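Long-range contacts in BH2851 (Bacillus halodurans, PDB 2GFG), which is of unknown function but, as a putative adenylate cyclase with a CYTH domain, probably binds triphosphate-containing or other phosphorylated compounds inside its barrel: residues R10-S15 and I174-T179; G120-S125 and S141-I146. One frame throughout, in Å; residues are numbered along the deposited sequence.

Contact 1 of 2, residues R10-S15 and I174-T179; sequences RKTLVS and ISQVPT
Residues 10-14 lie on strand 4-14 of the antiparallel barrel of the CYTH fold, and the loop 174-179, between helices 158-171 and 182-190, runs across it. Lys11 is by sequence the lysine of the family's EXEXK motif; extended beyond CG, it sends NZ only weakly to Thr179 O (3.2 Å), while Asn181 OD1 is its stronger partner. In Thr12, OG1 lies anti to the backbone N (chi1 -174°) and faces the loop: it accepts Val177 N at 3.0 Å in a nearly straight bond (164°) and donates to Leu13 O at 3.2 Å, in the carbonyl plane on a lone pair. Leu13 N donates to Thr179 OG1 (3.0 Å), which in turn donates to Val177 O (2.8 Å) from above the carbonyl plane, while Thr179 CG2 rests on Leu13 CG. An alanine in place of Thr179 would lose both bonds of the hydroxyl and the methyl on Leu13, and would probably loosen the loop's grip on the strand. Leu13 O also accepts a hydrogen bond from a water 2.9 Å away, which donates another to Ser175 O. At Val14 the contact turns apolar, with CG1 pressed unusually tightly against Ile174 CG2, 3.5 Å away.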
# COMPACT_ATOMS: atom_id res chain seq x y z
N ARG A 10 2.06 -3.89 -10.42
CA ARG A 10 2.28 -5.35 -10.51
C ARG A 10 3.10 -5.78 -9.30
O ARG A 10 3.94 -5.04 -8.84
CB ARG A 10 3.00 -5.71 -11.80
CG ARG A 10 2.23 -5.34 -13.09
CD ARG A 10 0.92 -6.15 -13.23
NE ARG A 10 0.20 -5.80 -14.47
CZ ARG A 10 -0.56 -4.71 -14.64
NH1 ARG A 10 -0.70 -3.81 -13.67
NH2 ARG A 10 -1.17 -4.51 -15.80
N LYS A 11 2.87 -6.99 -8.83
CA LYS A 11 3.38 -7.42 -7.51
C LYS A 11 3.53 -8.92 -7.40
O LYS A 11 2.79 -9.67 -8.01
CB LYS A 11 2.41 -6.93 -6.42
CG LYS A 11 0.93 -7.18 -6.78
CD LYS A 11 -0.03 -6.85 -5.66
CE LYS A 11 -1.49 -6.98 -6.16
NZ LYS A 11 -2.49 -6.95 -5.06
N THR A 12 4.50 -9.35 -6.60
CA THR A 12 4.59 -10.75 -6.16
C THR A 12 5.37 -10.86 -4.86
O THR A 12 6.32 -10.12 -4.63
CB THR A 12 5.26 -11.69 -7.23
OG1 THR A 12 5.17 -13.06 -6.80
CG2 THR A 12 6.74 -11.32 -7.45
N LEU A 13 4.95 -11.80 -4.01
CA LEU A 13 5.68 -12.14 -2.80
C LEU A 13 6.92 -12.91 -3.17
O LEU A 13 6.95 -13.62 -4.18
CB LEU A 13 4.82 -13.00 -1.86
CG LEU A 13 3.58 -12.33 -1.26
CD1 LEU A 13 2.62 -13.37 -0.73
CD2 LEU A 13 3.97 -11.34 -0.17
N VAL A 14 7.96 -12.78 -2.34
CA VAL A 14 9.20 -13.53 -2.52
C VAL A 14 9.72 -14.04 -1.19
O VAL A 14 9.26 -13.62 -0.12
CB VAL A 14 10.32 -12.66 -3.23
CG1 VAL A 14 9.94 -12.38 -4.69
CG2 VAL A 14 10.57 -11.35 -2.48
N SER A 15 10.66 -14.97 -1.26
CA SER A 15 11.27 -15.55 -0.07
C SER A 15 12.23 -14.57 0.55
O SER A 15 12.61 -13.58 -0.07
CB SER A 15 12.03 -16.82 -0.43
OG SER A 15 13.10 -16.55 -1.32
N ILE A 174 12.67 -14.58 -10.75
CA ILE A 174 11.70 -14.56 -9.67
C ILE A 174 10.49 -15.37 -10.10
O ILE A 174 9.90 -15.09 -11.14
CB ILE A 174 11.24 -13.11 -9.32
CG1 ILE A 174 12.45 -12.17 -9.17
CG2 ILE A 174 10.38 -13.10 -8.04
CD1 ILE A 174 13.46 -12.61 -8.13
N SER A 175 10.15 -16.41 -9.34
CA SER A 175 8.96 -17.21 -9.62
C SER A 175 7.75 -16.51 -9.01
O SER A 175 7.73 -16.22 -7.81
CB SER A 175 9.11 -18.63 -9.06
OG SER A 175 9.23 -18.62 -7.65
N GLN A 176 6.77 -16.19 -9.85
CA GLN A 176 5.61 -15.42 -9.42
C GLN A 176 4.62 -16.29 -8.66
O GLN A 176 4.44 -17.47 -8.96
CB GLN A 176 4.92 -14.78 -10.63
CG GLN A 176 3.78 -13.84 -10.26
CD GLN A 176 3.41 -12.89 -11.37
OE1 GLN A 176 3.55 -13.21 -12.56
NE2 GLN A 176 2.91 -11.73 -11.00
N VAL A 177 3.97 -15.69 -7.65
CA VAL A 177 2.93 -16.37 -6.86
C VAL A 177 1.75 -15.43 -6.65
O VAL A 177 1.93 -14.20 -6.67
CB VAL A 177 3.47 -16.85 -5.46
CG1 VAL A 177 4.52 -17.93 -5.64
CG2 VAL A 177 4.03 -15.69 -4.65
N PRO A 178 0.52 -15.99 -6.48
CA PRO A 178 -0.65 -15.14 -6.23
C PRO A 178 -0.45 -14.24 -5.00
O PRO A 178 -0.02 -14.72 -3.94
CB PRO A 178 -1.79 -16.16 -5.99
CG PRO A 178 -1.10 -17.46 -5.74
CD PRO A 178 0.15 -17.42 -6.50
N THR A 179 -0.72 -12.95 -5.16
CA THR A 179 -0.38 -11.96 -4.15
C THR A 179 -1.47 -10.91 -4.00
O THR A 179 -1.65 -10.06 -4.86
CB THR A 179 0.96 -11.26 -4.51
OG1 THR A 179 2.00 -12.24 -4.61
CG2 THR A 179 1.34 -10.20 -3.46
O HOH W 1 8.55 -15.73 -5.33

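Contact 2 of 2, residues G120-S125 and S141-I146; sequences GTLSTS and SSYLGI. With EDO (1,2-ethanediol), chain G.
With OG1 of Thr124 (chi1 -61°) and OG of Ser141 (chi1 -59°) both anti to their own carbonyl carbons, the two hydroxyls meet across a non-hydrogen-bonded pair of the hairpin formed by strands 117-131 and 134-143 of the CYTH barrel. Thr124 OG1 and Ser141 OG are 2.9 Å apart and hydrogen-bonded. Leu122 and Tyr143 point their side chains the same way: Leu122 CG stands anti to the backbone N and Tyr143 CG takes the crowded position between N and carbonyl carbon (chi1 53°), so the two run side by side with Leu122 CD1 obliquely against ring atom CD1 at 3.4 Å. Tyr143 OH is hydrogen-bonded to Asp148 OD2. One step along, Ser123 and Ser142 form the antiparallel hydrogen-bonded pair, Ser142 N reaching Ser123 O at 2.8 Å and Ser123 N reaching Ser142 O at 3.0 Å, the latter nearly along the C=O axis. Ser123 O is approached a second time by Ser141 CA, a CA-H...O contact of 3.1 Å. Beyond the pair, a type I' turn from Tyr143 to Ile146 reverses the chain into strand 146-155, and Ile146 CG1 sits over one face of the Tyr143 ring, 4.0 Å above its plane and offset toward the rim.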
# COMPACT_ATOMS: atom_id res chain seq x y z
N GLY A 120 -5.93 -2.15 12.74
CA GLY A 120 -4.55 -2.54 13.05
C GLY A 120 -3.50 -1.84 12.20
O GLY A 120 -3.83 -1.08 11.29
N THR A 121 -2.24 -2.17 12.47
CA THR A 121 -1.11 -1.50 11.84
C THR A 121 -0.11 -2.50 11.25
O THR A 121 0.34 -3.42 11.93
CB THR A 121 -0.37 -0.59 12.85
OG1 THR A 121 -1.31 0.33 13.42
CG2 THR A 121 0.77 0.20 12.17
N LEU A 122 0.25 -2.28 9.98
CA LEU A 122 1.25 -3.08 9.28
C LEU A 122 2.45 -2.19 8.99
O LEU A 122 2.30 -1.12 8.38
CB LEU A 122 0.65 -3.62 7.98
CG LEU A 122 1.56 -4.42 7.02
CD1 LEU A 122 0.73 -5.42 6.25
CD2 LEU A 122 2.33 -3.50 6.05
N SER A 123 3.64 -2.62 9.42
CA SER A 123 4.87 -1.86 9.19
C SER A 123 5.61 -2.38 7.97
O SER A 123 5.67 -3.59 7.76
CB SER A 123 5.79 -1.93 10.41
OG SER A 123 5.20 -1.27 11.52
N THR A 124 6.18 -1.47 7.18
CA THR A 124 6.95 -1.84 5.98
C THR A 124 8.28 -1.10 5.91
O THR A 124 8.34 0.12 6.11
CB THR A 124 6.16 -1.57 4.68
OG1 THR A 124 4.96 -2.36 4.67
CG2 THR A 124 7.01 -1.94 3.43
N SER A 125 9.35 -1.85 5.65
CA SER A 125 10.64 -1.30 5.32
C SER A 125 10.77 -1.34 3.81
O SER A 125 10.74 -2.42 3.21
CB SER A 125 11.74 -2.10 5.98
OG SER A 125 13.00 -1.53 5.73
N SER A 141 7.68 -6.38 5.09
CA SER A 141 6.58 -5.97 5.97
C SER A 141 6.47 -6.87 7.19
O SER A 141 6.75 -8.05 7.11
CB SER A 141 5.25 -6.00 5.20
OG SER A 141 5.30 -5.14 4.08
N SER A 142 6.02 -6.29 8.31
CA SER A 142 5.74 -7.04 9.54
C SER A 142 4.37 -6.66 10.06
O SER A 142 4.01 -5.48 10.09
CB SER A 142 6.80 -6.74 10.59
OG SER A 142 6.69 -5.40 11.04
N TYR A 143 3.60 -7.66 10.49
CA TYR A 143 2.23 -7.42 10.98
C TYR A 143 1.70 -8.60 11.76
O TYR A 143 1.92 -9.76 11.39
CB TYR A 143 1.28 -7.11 9.80
CG TYR A 143 1.29 -8.15 8.67
CD1 TYR A 143 2.30 -8.13 7.68
CD2 TYR A 143 0.28 -9.12 8.57
CE1 TYR A 143 2.30 -9.07 6.64
CE2 TYR A 143 0.28 -10.06 7.53
CZ TYR A 143 1.29 -10.03 6.57
OH TYR A 143 1.29 -10.96 5.55
N LEU A 144 1.03 -8.30 12.88
CA LEU A 144 0.35 -9.31 13.69
C LEU A 144 1.27 -10.53 14.05
O LEU A 144 0.85 -11.68 13.97
CB LEU A 144 -0.92 -9.80 12.96
CG LEU A 144 -1.91 -8.70 12.56
CD1 LEU A 144 -2.96 -9.23 11.57
CD2 LEU A 144 -2.58 -8.10 13.80
N GLY A 145 2.54 -10.23 14.37
CA GLY A 145 3.51 -11.27 14.81
C GLY A 145 4.37 -11.90 13.70
O GLY A 145 5.46 -12.43 13.99
N ILE A 146 3.89 -11.85 12.44
CA ILE A 146 4.62 -12.47 11.29
C ILE A 146 5.27 -11.40 10.40
O ILE A 146 5.18 -10.20 10.68
CB ILE A 146 3.66 -13.40 10.44
CG1 ILE A 146 2.65 -12.57 9.62
CG2 ILE A 146 2.94 -14.40 11.34
CD1 ILE A 146 1.74 -13.41 8.71
C1 EDO G . 15.47 -3.62 6.76
O1 EDO G . 15.60 -2.48 5.89
C2 EDO G . 14.70 -4.74 6.04
O2 EDO G . 15.29 -5.04 4.77

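Contact 2 is nested within the chain loop that contact 1 closes, and both belong to the same barrel. Their centres are about 18 Å apart and their nearest atoms about 6 Å, so they do not touch; strand 146-155 bridges them, pairing with 4-14 through Thr12 and Ile151 and with 134-143 through Ser141 and Asp148. Helix 182-190, which follows the loop of contact 1, is shared as well: Arg185 touches Leu13, Thr179 and Tyr143, while Lys182 lies on Thr124 and Ser141. Ethanediol, probably from the crystallisation liquor, occurs near both: one molecule is about 4 Å from the Lys11 side chain, and another is hydrogen-bonded by its O1 to Ser125 OG at 2.8 Å.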